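Local coordinates for spindle assembly abnormal protein 6 homolog (Drosophila melanogaster, PDB 5AL7), which serves as the central scaffold of the centriolar cartwheel, where nine of its homodimers set the ninefold symmetry of the centriole, at residues E117-R123 and D135-V141. The protein carries 1 engineered substitution. Residues are numbered along the deposited sequence; the frame is centred on the assembly and turned at random.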
ATOM      1  N   GLU A 117     -27.059  -5.726  12.765  1.00 25.47           N
ATOM      2  CA  GLU A 117     -26.203  -6.620  12.010  1.00 24.62           C
ATOM      3  C   GLU A 117     -26.131  -6.172  10.560  1.00 26.78           C
ATOM      4  O   GLU A 117     -27.145  -5.850   9.959  1.00 29.58           O
ATOM      5  CB  GLU A 117     -26.725  -8.049  12.080  1.00 27.17           C
ATOM      6  CG  GLU A 117     -26.456  -8.734  13.391  1.00 37.74           C
ATOM      7  CD  GLU A 117     -26.536 -10.234  13.264  1.00 56.79           C
ATOM      8  OE1 GLU A 117     -27.087 -10.706  12.242  1.00 54.88           O
ATOM      9  OE2 GLU A 117     -26.055 -10.938  14.182  1.00 66.75           O
ATOM     10  N   LEU A 118     -24.933  -6.161   9.992  1.00 33.16           N
ATOM     11  CA  LEU A 118     -24.770  -5.801   8.592  1.00 27.86           C
ATOM     12  C   LEU A 118     -24.727  -7.062   7.735  1.00 26.19           C
ATOM     13  O   LEU A 118     -23.881  -7.938   7.942  1.00 30.67           O
ATOM     14  CB  LEU A 118     -23.502  -4.984   8.396  1.00 20.97           C
ATOM     15  CG  LEU A 118     -23.366  -4.250   7.073  1.00 20.21           C
ATOM     16  CD1 LEU A 118     -24.233  -3.010   7.062  1.00 22.23           C
ATOM     17  CD2 LEU A 118     -21.913  -3.894   6.862  1.00 27.95           C
ATOM     18  N   HIS A 119     -25.674  -7.170   6.811  1.00 23.34           N
ATOM     19  CA  HIS A 119     -25.762  -8.307   5.903  1.00 29.32           C
ATOM     20  C   HIS A 119     -25.404  -7.906   4.474  1.00 34.87           C
ATOM     21  O   HIS A 119     -25.636  -6.786   4.043  1.00 40.97           O
ATOM     22  CB  HIS A 119     -27.165  -8.910   5.906  1.00 25.07           C
ATOM     23  CG  HIS A 119     -27.496  -9.686   7.140  1.00 37.64           C
ATOM     24  ND1 HIS A 119     -27.707 -11.048   7.127  1.00 35.24           N
ATOM     25  CD2 HIS A 119     -27.685  -9.288   8.422  1.00 46.18           C
ATOM     26  CE1 HIS A 119     -27.997 -11.457   8.349  1.00 30.67           C
ATOM     27  NE2 HIS A 119     -27.999 -10.410   9.153  1.00 40.30           N
ATOM     28  N   LEU A 120     -24.855  -8.861   3.746  1.00 31.85           N
ATOM     29  CA  LEU A 120     -24.552  -8.740   2.343  1.00 20.87           C
ATOM     30  C   LEU A 120     -25.234  -9.889   1.613  1.00 21.84           C
ATOM     31  O   LEU A 120     -24.722 -11.001   1.573  1.00 22.36           O
ATOM     32  CB  LEU A 120     -23.048  -8.742   2.124  1.00 20.46           C
ATOM     33  CG  LEU A 120     -22.637  -8.264   0.735  1.00 32.40           C
ATOM     34  CD1 LEU A 120     -22.946  -6.818   0.575  1.00 22.73           C
ATOM     35  CD2 LEU A 120     -21.154  -8.513   0.525  1.00 39.82           C
ATOM     36  N   THR A 121     -26.439  -9.631   1.125  1.00 23.65           N
ATOM     37  CA  THR A 121     -27.263 -10.670   0.522  1.00 31.57           C
ATOM     38  C   THR A 121     -27.173 -10.725  -0.999  1.00 37.41           C
ATOM     39  O   THR A 121     -27.253  -9.713  -1.667  1.00 38.86           O
ATOM     40  CB  THR A 121     -28.739 -10.484   0.915  1.00 24.19           C
ATOM     41  OG1 THR A 121     -28.810 -10.157   2.305  1.00 35.36           O
ATOM     42  CG2 THR A 121     -29.530 -11.757   0.669  1.00 34.40           C
ATOM     43  N   THR A 122     -27.064 -11.922  -1.549  1.00 40.85           N
ATOM     44  CA  THR A 122     -27.107 -12.047  -2.985  1.00 29.63           C
ATOM     45  C   THR A 122     -28.529 -11.805  -3.430  1.00 37.21           C
ATOM     46  O   THR A 122     -29.474 -12.338  -2.851  1.00 55.04           O
ATOM     47  CB  THR A 122     -26.637 -13.423  -3.473  1.00 27.74           C
ATOM     48  OG1 THR A 122     -25.236 -13.567  -3.206  1.00 34.37           O
ATOM     49  CG2 THR A 122     -26.870 -13.560  -4.961  1.00 29.33           C
ATOM     50  N   ARG A 123     -28.673 -10.954  -4.435  1.00 46.60           N
ATOM     51  CA  ARG A 123     -29.958 -10.692  -5.043  1.00 54.43           C
ATOM     52  C   ARG A 123     -30.428 -11.937  -5.799  1.00 68.64           C
ATOM     53  O   ARG A 123     -29.662 -12.543  -6.549  1.00 75.14           O
ATOM     54  CB  ARG A 123     -29.861  -9.481  -5.976  1.00 57.02           C
ATOM     55  CG  ARG A 123     -31.197  -8.834  -6.276  1.00 75.28           C
ATOM     56  CD  ARG A 123     -31.060  -7.509  -7.004  1.00 86.72           C
ATOM     57  NE  ARG A 123     -30.297  -6.518  -6.248  1.00100.58           N
ATOM     58  CZ  ARG A 123     -30.020  -5.288  -6.682  1.00108.88           C
ATOM     59  NH1 ARG A 123     -30.431  -4.886  -7.879  1.00111.58           N
ATOM     60  NH2 ARG A 123     -29.324  -4.454  -5.919  1.00109.91           N
ATOM     61  N   ASP A 135     -25.553  -6.795  -7.975  1.00 50.64           N
ATOM     62  CA  ASP A 135     -25.813  -8.203  -7.712  1.00 47.74           C
ATOM     63  C   ASP A 135     -26.004  -8.512  -6.226  1.00 45.40           C
ATOM     64  O   ASP A 135     -26.223  -9.665  -5.852  1.00 41.46           O
ATOM     65  CB  ASP A 135     -24.665  -9.060  -8.257  1.00 56.73           C
ATOM     66  CG  ASP A 135     -24.734  -9.240  -9.759  1.00 80.58           C
ATOM     67  OD1 ASP A 135     -25.777  -8.879 -10.354  1.00 91.74           O
ATOM     68  OD2 ASP A 135     -23.752  -9.751 -10.342  1.00 83.22           O
ATOM     69  N   TYR A 136     -25.902  -7.493  -5.376  1.00 39.08           N
ATOM     70  CA  TYR A 136     -26.057  -7.700  -3.939  1.00 28.24           C
ATOM     71  C   TYR A 136     -26.944  -6.645  -3.271  1.00 24.72           C
ATOM     72  O   TYR A 136     -27.333  -5.670  -3.883  1.00 26.20           O
ATOM     73  CB  TYR A 136     -24.684  -7.728  -3.269  1.00 22.85           C
ATOM     74  CG  TYR A 136     -23.704  -8.649  -3.960  1.00 53.61           C
ATOM     75  CD1 TYR A 136     -23.747 -10.020  -3.754  1.00 68.17           C
ATOM     76  CD2 TYR A 136     -22.759  -8.151  -4.849  1.00 55.49           C
ATOM     77  CE1 TYR A 136     -22.862 -10.864  -4.394  1.00 65.02           C
ATOM     78  CE2 TYR A 136     -21.876  -8.981  -5.493  1.00 57.96           C
ATOM     79  CZ  TYR A 136     -21.928 -10.340  -5.263  1.00 68.04           C
ATOM     80  OH  TYR A 136     -21.043 -11.182  -5.910  1.00 81.36           O
ATOM     81  N   TYR A 137     -27.251  -6.868  -2.000  1.00 23.08           N
ATOM     82  CA  TYR A 137     -27.967  -5.930  -1.163  1.00 24.38           C
ATOM     83  C   TYR A 137     -27.171  -5.776   0.112  1.00 36.24           C
ATOM     84  O   TYR A 137     -26.742  -6.768   0.710  1.00 46.66           O
ATOM     85  CB  TYR A 137     -29.377  -6.413  -0.836  1.00 33.93           C
ATOM     86  CG  TYR A 137     -30.390  -6.217  -1.937  1.00 36.69           C
ATOM     87  CD1 TYR A 137     -30.695  -4.949  -2.429  1.00 33.98           C
ATOM     88  CD2 TYR A 137     -31.050  -7.307  -2.479  1.00 42.48           C
ATOM     89  CE1 TYR A 137     -31.629  -4.785  -3.438  1.00 41.73           C
ATOM     90  CE2 TYR A 137     -31.985  -7.155  -3.479  1.00 43.03           C
ATOM     91  CZ  TYR A 137     -32.274  -5.904  -3.961  1.00 52.22           C
ATOM     92  OH  TYR A 137     -33.218  -5.800  -4.965  1.00 65.28           O
ATOM     93  N   LEU A 138     -26.911  -4.536   0.491  1.00 31.63           N
ATOM     94  CA  LEU A 138     -26.307  -4.250   1.778  1.00 32.88           C
ATOM     95  C   LEU A 138     -27.417  -3.905   2.750  1.00 36.44           C
ATOM     96  O   LEU A 138     -28.044  -2.859   2.626  1.00 41.84           O
ATOM     97  CB  LEU A 138     -25.297  -3.117   1.676  1.00 24.74           C
ATOM     98  CG  LEU A 138     -24.505  -2.862   2.952  1.00 25.27           C
ATOM     99  CD1 LEU A 138     -23.587  -4.028   3.304  1.00 19.37           C
ATOM    100  CD2 LEU A 138     -23.736  -1.570   2.830  1.00 20.91           C
ATOM    101  N   GLN A 139     -27.682  -4.805   3.691  1.00 34.17           N
ATOM    102  CA  GLN A 139     -28.841  -4.688   4.559  1.00 27.73           C
ATOM    103  C   GLN A 139     -28.498  -4.465   6.022  1.00 30.63           C
ATOM    104  O   GLN A 139     -27.572  -5.054   6.556  1.00 31.65           O
ATOM    105  CB  GLN A 139     -29.694  -5.937   4.421  1.00 22.54           C
ATOM    106  CG  GLN A 139     -30.216  -6.103   3.030  1.00 25.23           C
ATOM    107  CD  GLN A 139     -30.996  -7.367   2.854  1.00 23.90           C
ATOM    108  OE1 GLN A 139     -30.515  -8.449   3.162  1.00 39.58           O
ATOM    109  NE2 GLN A 139     -32.213  -7.241   2.358  1.00 24.98           N
ATOM    110  N   PHE A 140     -29.285  -3.616   6.666  1.00 35.29           N
ATOM    111  CA  PHE A 140     -29.151  -3.340   8.082  1.00 31.66           C
ATOM    112  C   PHE A 140     -30.275  -4.083   8.794  1.00 37.35           C
ATOM    113  O   PHE A 140     -31.435  -3.662   8.724  1.00 40.60           O
ATOM    114  CB  PHE A 140     -29.226  -1.842   8.342  1.00 23.48           C
ATOM    115  CG  PHE A 140     -28.107  -1.068   7.723  1.00 22.77           C
ATOM    116  CD1 PHE A 140     -28.080  -0.833   6.353  1.00 22.32           C
ATOM    117  CD2 PHE A 140     -27.088  -0.547   8.512  1.00 25.32           C
ATOM    118  CE1 PHE A 140     -27.041  -0.120   5.773  1.00 21.85           C
ATOM    119  CE2 PHE A 140     -26.049   0.170   7.948  1.00 24.31           C
ATOM    120  CZ  PHE A 140     -26.024   0.384   6.575  1.00 21.82           C
ATOM    121  N   VAL A 141     -29.934  -5.203   9.436  1.00 30.67           N
ATOM    122  CA  VAL A 141     -30.920  -6.103  10.030  1.00 25.24           C
ATOM    123  C   VAL A 141     -30.921  -6.065  11.558  1.00 37.21           C
ATOM    124  O   VAL A 141     -29.868  -6.139  12.181  1.00 49.31           O
ATOM    125  CB  VAL A 141     -30.691  -7.548   9.566  1.00 25.11           C
ATOM    126  CG1 VAL A 141     -31.746  -8.443  10.129  1.00 38.92           C
ATOM    127  CG2 VAL A 141     -30.715  -7.628   8.046  1.00 24.40           C
TER
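Six backbone hydrogen bonds, each 2.9 Å from N to O, join the two antiparallel strands in reciprocal pairs: Glu117 with Val141, His119 with Gln139, and Thr121 with Tyr137. A seventh, from Arg123 N to Asp135 O (3.1 Å), carries the pairing past the end of strand 117-122. There the Arg123 side chain, though poorly ordered, reaches across the partner strand, giving NH2 to Tyr136 O (3.1 Å) and laying its guanidinium flat on the Tyr137 ring, an off-centre cation-pi stack with Arg123 CZ 4.0 Å from the centroid; NH1 salt-bridges Glu132. On the same face, Thr121 OG1 donates to Gln139 OE1 at 2.6 Å. In the barrel of the SAS-6 N-terminal head domain, strands 117-122 and 136-142 are neighbours; strand 23-36 bonds to the far edge of the first, strand 149-158 to that of the second, where Asp135 and Tyr136 form a classic beta bulge opposite Cys156. The other face is largely apolar: Leu138 CD1 meets Leu118 CG at 3.8 Å and Leu120 CD1 at 4.0 Å, and Leu118 CD1 sits over the Phe140 ring in a CH-pi contact, 3.9 Å from its centroid. Helix 97-113 packs over both: Cys111 touches each, Met107 and Leu108 also Phe140.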